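Local coordinates for mycobacterial cidal antitoxin MbcA (Mycobacterium tuberculosis, PDB 6FKG), which neutralises its cognate toxin MbcT, an NAD+ phosphorylase, by blocking access to the toxin's active site, at residues V76-S80 and K89-L93; A15-L21 and L58-D63; V26-V30 and R54-L58. All coordinates share one frame; numbering follows the deposited sequence.

Contact 1. Residues V76-S80 and K89-L93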
loop_
_atom_site.group_PDB
_atom_site.type_symbol
_atom_site.label_atom_id
_atom_site.label_comp_id
_atom_site.label_asym_id
_atom_site.label_seq_id
_atom_site.Cartn_x
_atom_site.Cartn_y
_atom_site.Cartn_z
ATOM N N VAL C 76 -32.996 -4.862 -17.112
ATOM C CA VAL C 76 -33.132 -5.604 -15.858
ATOM C C VAL C 76 -31.811 -6.260 -15.432
ATOM O O VAL C 76 -31.432 -6.256 -14.257
ATOM C CB VAL C 76 -34.209 -6.703 -15.987
ATOM C CG1 VAL C 76 -34.249 -7.578 -14.735
ATOM C CG2 VAL C 76 -35.590 -6.079 -16.285
ATOM N N TRP C 77 -31.125 -6.849 -16.397
ATOM C CA TRP C 77 -29.853 -7.548 -16.134
ATOM C C TRP C 77 -28.802 -6.655 -15.474
ATOM O O TRP C 77 -28.050 -7.103 -14.599
ATOM C CB TRP C 77 -29.307 -8.095 -17.453
ATOM C CG TRP C 77 -28.088 -8.939 -17.372
ATOM C CD1 TRP C 77 -28.040 -10.298 -17.187
ATOM C CD2 TRP C 77 -26.727 -8.505 -17.554
ATOM N NE1 TRP C 77 -26.722 -10.728 -17.224
ATOM C CE2 TRP C 77 -25.905 -9.646 -17.440
ATOM C CE3 TRP C 77 -26.126 -7.258 -17.768
ATOM C CZ2 TRP C 77 -24.510 -9.583 -17.552
ATOM C CZ3 TRP C 77 -24.736 -7.197 -17.888
ATOM C CH2 TRP C 77 -23.950 -8.351 -17.783
ATOM N N MET C 78 -28.759 -5.388 -15.883
ATOM C CA MET C 78 -27.787 -4.451 -15.321
ATOM C C MET C 78 -27.979 -4.301 -13.821
ATOM O O MET C 78 -27.003 -4.078 -13.105
ATOM C CB MET C 78 -27.890 -3.073 -15.989
ATOM C CG MET C 78 -27.435 -3.038 -17.426
ATOM S SD MET C 78 -25.656 -3.257 -17.585
ATOM C CE MET C 78 -25.051 -1.805 -16.739
ATOM N N PHE C 79 -29.218 -4.461 -13.338
ATOM C CA PHE C 79 -29.498 -4.192 -11.925
ATOM C C PHE C 79 -29.868 -5.439 -11.134
ATOM O O PHE C 79 -30.342 -5.355 -9.998
ATOM C CB PHE C 79 -30.598 -3.128 -11.819
ATOM C CG PHE C 79 -30.269 -1.887 -12.595
ATOM C CD1 PHE C 79 -29.312 -1.005 -12.121
ATOM C CD2 PHE C 79 -30.862 -1.636 -13.825
ATOM C CE1 PHE C 79 -28.967 0.117 -12.846
ATOM C CE2 PHE C 79 -30.529 -0.512 -14.552
ATOM C CZ PHE C 79 -29.578 0.366 -14.067
ATOM N N SER C 80 -29.620 -6.600 -11.727
ATOM C CA SER C 80 -29.928 -7.859 -11.070
ATOM C C SER C 80 -28.671 -8.481 -10.507
ATOM O O SER C 80 -27.691 -8.655 -11.236
ATOM C CB SER C 80 -30.589 -8.831 -12.042
ATOM O OG SER C 80 -31.799 -8.301 -12.552
ATOM N N LYS C 89 -24.382 -6.846 -8.856
ATOM C CA LYS C 89 -25.049 -6.280 -10.026
ATOM C C LYS C 89 -24.015 -5.785 -11.034
ATOM O O LYS C 89 -23.071 -5.094 -10.643
ATOM C CB LYS C 89 -25.949 -5.112 -9.629
ATOM C CG LYS C 89 -27.074 -5.447 -8.642
ATOM C CD LYS C 89 -27.711 -4.170 -8.128
ATOM C CE LYS C 89 -28.641 -4.459 -6.957
ATOM N NZ LYS C 89 -29.348 -3.244 -6.473
ATOM N N PRO C 90 -24.197 -6.111 -12.328
ATOM C CA PRO C 90 -23.282 -5.558 -13.346
ATOM C C PRO C 90 -23.123 -4.029 -13.274
ATOM O O PRO C 90 -22.010 -3.526 -13.458
ATOM C CB PRO C 90 -23.942 -5.972 -14.669
ATOM C CG PRO C 90 -24.687 -7.266 -14.312
ATOM C CD PRO C 90 -25.151 -7.090 -12.897
ATOM N N ALA C 91 -24.210 -3.305 -13.009
ATOM C CA ALA C 91 -24.132 -1.846 -12.897
ATOM C C ALA C 91 -23.189 -1.399 -11.777
ATOM O O ALA C 91 -22.488 -0.397 -11.916
ATOM C CB ALA C 91 -25.524 -1.248 -12.682
ATOM N N ASP C 92 -23.165 -2.135 -10.671
ATOM C CA ASP C 92 -22.269 -1.820 -9.569
ATOM C C ASP C 92 -20.812 -2.147 -9.939
ATOM O O ASP C 92 -19.901 -1.413 -9.569
ATOM C CB ASP C 92 -22.682 -2.563 -8.296
ATOM C CG ASP C 92 -24.033 -2.084 -7.742
ATOM O OD1 ASP C 92 -24.512 -0.995 -8.134
ATOM O OD2 ASP C 92 -24.617 -2.807 -6.914
ATOM N N LEU C 93 -20.584 -3.221 -10.690
ATOM C CA LEU C 93 -19.224 -3.476 -11.179
ATOM C C LEU C 93 -18.749 -2.335 -12.069
ATOM O O LEU C 93 -17.592 -1.887 -11.976
ATOM C CB LEU C 93 -19.142 -4.808 -11.940
ATOM C CG LEU C 93 -18.741 -6.004 -11.064
ATOM C CD1 LEU C 93 -19.882 -6.376 -10.121
ATOM C CD2 LEU C 93 -18.320 -7.200 -11.918
#

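Contact 2. Residues A15-L21 and L58-D63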
loop_
_atom_site.group_PDB
_atom_site.type_symbol
_atom_site.label_atom_id
_atom_site.label_comp_id
_atom_site.label_asym_id
_atom_site.label_seq_id
_atom_site.Cartn_x
_atom_site.Cartn_y
_atom_site.Cartn_z
ATOM N N ALA C 15 -25.820 4.856 -26.929
ATOM C CA ALA C 15 -25.663 3.592 -26.216
ATOM C C ALA C 15 -26.557 3.548 -24.962
ATOM O O ALA C 15 -27.229 2.551 -24.711
ATOM C CB ALA C 15 -24.194 3.365 -25.843
ATOM N N ILE C 16 -26.573 4.637 -24.198
ATOM C CA ILE C 16 -27.420 4.741 -22.998
ATOM C C ILE C 16 -28.910 4.613 -23.300
ATOM O O ILE C 16 -29.639 3.889 -22.619
ATOM C CB ILE C 16 -27.203 6.090 -22.268
ATOM C CG1 ILE C 16 -25.774 6.187 -21.740
ATOM C CG2 ILE C 16 -28.220 6.273 -21.126
ATOM C CD1 ILE C 16 -25.314 4.957 -21.006
ATOM N N GLU C 17 -29.363 5.338 -24.313
ATOM C CA GLU C 17 -30.779 5.379 -24.623
ATOM C C GLU C 17 -31.260 4.034 -25.153
ATOM O O GLU C 17 -32.397 3.628 -24.887
ATOM C CB GLU C 17 -31.076 6.499 -25.621
ATOM C CG GLU C 17 -30.909 7.894 -25.030
ATOM C CD GLU C 17 -31.626 8.063 -23.688
ATOM O OE1 GLU C 17 -32.814 7.676 -23.583
ATOM O OE2 GLU C 17 -30.995 8.581 -22.739
ATOM N N ARG C 18 -30.397 3.338 -25.890
ATOM C CA ARG C 18 -30.773 2.035 -26.434
ATOM C C ARG C 18 -31.013 1.027 -25.308
ATOM O O ARG C 18 -31.825 0.119 -25.441
ATOM C CB ARG C 18 -29.706 1.521 -27.408
ATOM C CG ARG C 18 -29.767 2.194 -28.776
ATOM C CD ARG C 18 -28.865 1.519 -29.797
ATOM N NE ARG C 18 -27.448 1.669 -29.473
ATOM C CZ ARG C 18 -26.704 2.712 -29.832
ATOM N NH1 ARG C 18 -27.242 3.709 -30.527
ATOM N NH2 ARG C 18 -25.420 2.758 -29.498
ATOM N N LEU C 19 -30.320 1.213 -24.192
ATOM C CA LEU C 19 -30.476 0.331 -23.041
ATOM C C LEU C 19 -31.617 0.797 -22.130
ATOM O O LEU C 19 -32.081 0.054 -21.271
ATOM C CB LEU C 19 -29.166 0.264 -22.262
ATOM C CG LEU C 19 -29.034 -0.604 -21.008
ATOM C CD1 LEU C 19 -29.383 -2.038 -21.306
ATOM C CD2 LEU C 19 -27.594 -0.494 -20.479
ATOM N N GLY C 20 -32.061 2.034 -22.320
ATOM C CA GLY C 20 -33.200 2.556 -21.576
ATOM C C GLY C 20 -32.898 3.000 -20.157
ATOM O O GLY C 20 -33.802 3.090 -19.320
ATOM N N LEU C 21 -31.629 3.281 -19.869
ATOM C CA LEU C 21 -31.266 3.759 -18.544
ATOM C C LEU C 21 -31.837 5.146 -18.282
ATOM O O LEU C 21 -31.969 5.964 -19.192
ATOM C CB LEU C 21 -29.749 3.793 -18.378
ATOM C CG LEU C 21 -29.047 2.444 -18.574
ATOM C CD1 LEU C 21 -27.574 2.571 -18.200
ATOM C CD2 LEU C 21 -29.722 1.330 -17.787
ATOM N N LEU C 58 -19.462 2.489 -19.343
ATOM C CA LEU C 58 -20.878 2.110 -19.356
ATOM C C LEU C 58 -21.407 1.966 -20.787
ATOM O O LEU C 58 -22.168 1.040 -21.088
ATOM C CB LEU C 58 -21.697 3.139 -18.589
ATOM C CG LEU C 58 -23.206 2.910 -18.558
ATOM C CD1 LEU C 58 -23.557 1.529 -17.963
ATOM C CD2 LEU C 58 -23.883 4.046 -17.770
ATOM N N ALA C 59 -21.005 2.880 -21.671
ATOM C CA ALA C 59 -21.362 2.775 -23.087
ATOM C C ALA C 59 -20.801 1.490 -23.714
ATOM O O ALA C 59 -21.514 0.802 -24.455
ATOM C CB ALA C 59 -20.879 4.022 -23.865
ATOM N N TYR C 60 -19.541 1.150 -23.417
ATOM C CA TYR C 60 -19.001 -0.150 -23.848
ATOM C C TYR C 60 -19.926 -1.295 -23.459
ATOM O O TYR C 60 -20.238 -2.173 -24.266
ATOM C CB TYR C 60 -17.642 -0.455 -23.225
ATOM C CG TYR C 60 -16.499 0.440 -23.655
ATOM C CD1 TYR C 60 -16.566 1.197 -24.820
ATOM C CD2 TYR C 60 -15.361 0.537 -22.870
ATOM C CE1 TYR C 60 -15.508 2.021 -25.197
ATOM C CE2 TYR C 60 -14.306 1.353 -23.233
ATOM C CZ TYR C 60 -14.382 2.095 -24.392
ATOM O OH TYR C 60 -13.315 2.904 -24.727
ATOM N N VAL C 61 -20.306 -1.306 -22.187
ATOM C CA VAL C 61 -21.091 -2.405 -21.651
ATOM C C VAL C 61 -22.484 -2.446 -22.271
ATOM O O VAL C 61 -22.968 -3.517 -22.651
ATOM C CB VAL C 61 -21.183 -2.315 -20.120
ATOM C CG1 VAL C 61 -22.241 -3.248 -19.606
ATOM C CG2 VAL C 61 -19.823 -2.677 -19.499
ATOM N N ALA C 62 -23.123 -1.281 -22.377
ATOM C CA ALA C 62 -24.452 -1.208 -22.971
ATOM C C ALA C 62 -24.448 -1.729 -24.410
ATOM O O ALA C 62 -25.330 -2.494 -24.812
ATOM C CB ALA C 62 -24.960 0.204 -22.939
ATOM N N ASP C 63 -23.467 -1.300 -25.193
ATOM C CA ASP C 63 -23.385 -1.744 -26.575
ATOM C C ASP C 63 -23.093 -3.240 -26.660
ATOM O O ASP C 63 -23.686 -3.934 -27.483
ATOM C CB ASP C 63 -22.326 -0.956 -27.334
ATOM C CG ASP C 63 -22.858 0.353 -27.882
ATOM O OD1 ASP C 63 -24.099 0.530 -27.931
ATOM O OD2 ASP C 63 -22.030 1.204 -28.264
HETATM O O HOH W 1 -26.802 0.348 -25.923
#

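Contact 3. Residues V26-V30 and R54-L58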
loop_
_atom_site.group_PDB
_atom_site.type_symbol
_atom_site.label_atom_id
_atom_site.label_comp_id
_atom_site.label_asym_id
_atom_site.label_seq_id
_atom_site.Cartn_x
_atom_site.Cartn_y
_atom_site.Cartn_z
ATOM N N VAL C 26 -27.790 6.292 -14.528
ATOM C CA VAL C 26 -26.474 6.607 -15.073
ATOM C C VAL C 26 -25.673 7.419 -14.072
ATOM O O VAL C 26 -24.510 7.127 -13.833
ATOM C CB VAL C 26 -26.556 7.376 -16.395
ATOM C CG1 VAL C 26 -25.146 7.660 -16.910
ATOM C CG2 VAL C 26 -27.335 6.557 -17.430
ATOM N N GLY C 27 -26.297 8.443 -13.500
ATOM C CA GLY C 27 -25.656 9.254 -12.484
ATOM C C GLY C 27 -25.049 8.442 -11.352
ATOM O O GLY C 27 -23.936 8.709 -10.912
ATOM N N ASP C 28 -25.779 7.436 -10.882
ATOM C CA ASP C 28 -25.271 6.575 -9.823
ATOM C C ASP C 28 -24.070 5.753 -10.264
ATOM O O ASP C 28 -23.200 5.457 -9.456
ATOM C CB ASP C 28 -26.380 5.650 -9.310
ATOM C CG ASP C 28 -27.441 6.405 -8.516
ATOM O OD1 ASP C 28 -27.122 7.494 -7.984
ATOM O OD2 ASP C 28 -28.589 5.915 -8.424
ATOM N N ILE C 29 -24.010 5.396 -11.547
ATOM C CA ILE C 29 -22.900 4.592 -12.050
ATOM C C ILE C 29 -21.653 5.460 -12.291
ATOM O O ILE C 29 -20.526 5.008 -12.084
ATOM C CB ILE C 29 -23.288 3.850 -13.357
ATOM C CG1 ILE C 29 -24.360 2.791 -13.074
ATOM C CG2 ILE C 29 -22.057 3.222 -14.035
ATOM C CD1 ILE C 29 -25.088 2.306 -14.328
ATOM N N VAL C 30 -21.850 6.710 -12.704
ATOM C CA VAL C 30 -20.714 7.541 -13.118
ATOM C C VAL C 30 -20.415 8.653 -12.131
ATOM O O VAL C 30 -19.637 9.561 -12.433
ATOM C CB VAL C 30 -20.941 8.168 -14.517
ATOM C CG1 VAL C 30 -21.286 7.072 -15.517
ATOM C CG2 VAL C 30 -22.043 9.229 -14.479
ATOM N N ARG C 54 -15.986 6.556 -16.622
ATOM C CA ARG C 54 -17.062 5.620 -16.292
ATOM C C ARG C 54 -18.209 5.679 -17.304
ATOM O O ARG C 54 -18.808 4.652 -17.608
ATOM C CB ARG C 54 -17.608 5.885 -14.887
ATOM C CG ARG C 54 -16.658 5.511 -13.771
ATOM C CD ARG C 54 -16.523 3.999 -13.610
ATOM N NE ARG C 54 -15.634 3.730 -12.486
ATOM C CZ ARG C 54 -14.316 3.591 -12.589
ATOM N NH1 ARG C 54 -13.722 3.648 -13.780
ATOM N NH2 ARG C 54 -13.594 3.383 -11.497
ATOM N N LEU C 55 -18.523 6.869 -17.813
ATOM C CA LEU C 55 -19.554 6.999 -18.843
ATOM C C LEU C 55 -19.180 6.194 -20.084
ATOM O O LEU C 55 -20.016 5.507 -20.685
ATOM C CB LEU C 55 -19.770 8.465 -19.232
ATOM C CG LEU C 55 -20.888 9.297 -18.614
ATOM C CD1 LEU C 55 -20.858 10.671 -19.241
ATOM C CD2 LEU C 55 -22.248 8.644 -18.814
ATOM N N ILE C 56 -17.911 6.270 -20.472
ATOM C CA ILE C 56 -17.465 5.540 -21.645
ATOM C C ILE C 56 -17.506 4.043 -21.384
ATOM O O ILE C 56 -17.936 3.261 -22.242
ATOM C CB ILE C 56 -16.052 5.967 -22.060
ATOM C CG1 ILE C 56 -16.089 7.425 -22.511
ATOM C CG2 ILE C 56 -15.521 5.055 -23.155
ATOM C CD1 ILE C 56 -14.722 8.084 -22.568
ATOM N N GLU C 57 -17.085 3.637 -20.190
ATOM C CA GLU C 57 -17.105 2.222 -19.848
ATOM C C GLU C 57 -18.543 1.684 -19.842
ATOM O O GLU C 57 -18.811 0.575 -20.301
ATOM C CB GLU C 57 -16.423 2.002 -18.505
ATOM C CG GLU C 57 -14.909 2.257 -18.605
ATOM C CD GLU C 57 -14.242 2.453 -17.261
ATOM O OE1 GLU C 57 -14.940 2.434 -16.231
ATOM O OE2 GLU C 57 -13.006 2.626 -17.229
ATOM N N LEU C 58 -19.462 2.489 -19.343
ATOM C CA LEU C 58 -20.878 2.110 -19.356
ATOM C C LEU C 58 -21.407 1.966 -20.787
ATOM O O LEU C 58 -22.168 1.040 -21.088
ATOM C CB LEU C 58 -21.697 3.139 -18.589
ATOM C CG LEU C 58 -23.206 2.910 -18.558
ATOM C CD1 LEU C 58 -23.557 1.529 -17.963
ATOM C CD2 LEU C 58 -23.883 4.046 -17.770
#

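Contact 1. Residues V76-S80 and K89-L93
Pro90 lies over one face of the Trp77 indole. Its CG stands 3.6 Å from the centroid of the six-membered ring of Trp77 and 12° off the ring normal, which defines a CH-pi contact, while Pro90 CB approaches Trp77 CZ3 at 3.5 Å. The indole is brought there by a first torsion that sets CG opposite the backbone N (chi1 -175°). Its other neighbours include Val102, Leu105 and Met109 of helix 99-110.

Ala91 is met from two directions. The Met78 chain bends at both chi2 and chi3, so that its methyl CE curls to 4.1 Å from Ala91 CB; Phe79 CE1 reaches the same Ala91 CB obliquely at 3.7 Å. Lys89, extended beyond CG, runs alongside the backbone of Phe79, and its CD lies 3.4 Å from Phe79 O.

One hydrogen bond joins the backbones: Ala91 N donates to Met78 O at 2.9 Å with an N-H...O angle of 157°, in the carbonyl plane. Lys89 is the N-cap of helix 90-95, so the Ala91 amide belongs to the first turn, where a helix supplies no acceptor of its own. Both segments belong to the C-terminal toxin-binding domain, and Trp77 packs on Ala77 of the MbcT chain. The chemistry thus implies that the carbonyl of Met78 satisfies this amide, while Pro90 and Ala91 pack against Trp77, Met78 and Phe79 beside it.

Contact 2. Residues A15-L21 and L58-D63
Helix 7-19 packs against helix 52-65 through small residues, with Ala15 facing Ala59 and Ala62. Ala15 CB is 3.9 Å from Ala59 CB, and the axes of the short segments 15-19 and 58-63 approach to 8.7 Å at a crossing angle of 45°; both values fit a close helix pair where methyl groups make much of the contact. Further along, Leu19 sends CD2 to 3.7 Å from Ala62 CB.

Leu58 receives two side chains. Ile16 crosses it at about a right angle, with CD1 at 3.7 Å from Leu58 CD2, whereas Leu21, just past the helix end, meets it tip to tip, CD1 lying 4.0 Å from the same Leu58 CD2. Val26 of helix 23-30 touches Ile16, Leu21 and Leu58, and Met78 of helix 71-78 touches Leu19 and Leu58. The pair therefore belongs to the core of an all-helical fold, in which helix 52-65 is covered from several sides.

A salt bridge edges this core. Arg18 NH2 donates to Asp63 OD1 at 3.0 Å, almost straight at 177°, and Asp63 OD1 accepts with its syn lone pair. The guanidinium and carboxylate planes are only 16° apart, and the acceptor lies in the guanidinium plane, so the two flat groups meet edge to edge. A water donates to Ala15 O at 2.6 Å and, weakly, to Asp63 OD1. Tyr60 points away from helix 7-19 and hydrogen-bonds through OH to His133 of the MbcT chain; Asp63 packs on His139 of that chain.

Contact 3. Residues V26-V30 and R54-L58
Arg54 touches Val30 through its aliphatic base, and its flat guanidinium leads away from helix 23-30 toward the carboxylate of Glu57. Arg54 NH1 donates to Glu57 OE1 at 3.0 Å, a salt bridge one turn along the same helix. The geometry is imperfect: OE1 sits 32° out of the guanidinium plane, and the N-H...O angle is 132°. Arg54 NE also hydrogen-bonds to Arg95 O, so the group has two anchors.

Across the helices the contact is apolar. Val30 CG1 reaches the Arg54-Leu55 backbone, 3.6 Å from Leu55 N, and lies 3.8 Å from Leu55 CD2. Val26 crosses Leu55 at about a right angle, with CG1 at 3.6 Å from Leu55 CD2. Ile29 likewise crosses Leu58, CD1 standing 4.0 Å from Leu58 CD1.

The short axes approach to 9.7 Å at 119°, a steep crossing, neither parallel nor antiparallel. Val37 of helix 34-41 covers Val26 and Val30, while Trp40 touches Leu55. Helices 23-30 and 34-41, joined by a short turn and backed by helices 7-19 and 52-65, are consistent with the helix-turn-helix arrangement of Xre-like proteins.

Contacts 2 and 3 share helix 52-65 and the residue Leu58, with centres 10 Å apart; contact 1 lies about 12 Å from the centre of each. Along the chain, the segments of contact 3 fall within the span from 15-21 to 58-63, meeting the second at Leu58, and contact 1 follows both. The three nevertheless form one continuous interior: Met78 CE is 3.9 Å from Leu58 CD1, and Phe79 packs on Leu21. Helix 52-65 thus connects the packing of helices 7-19 and 23-30 with that of helices 71-78 and 90-95. Trp77 and Tyr60 both touch MbcT, so parts of the toxin-facing surface are built on the same helices that form this core.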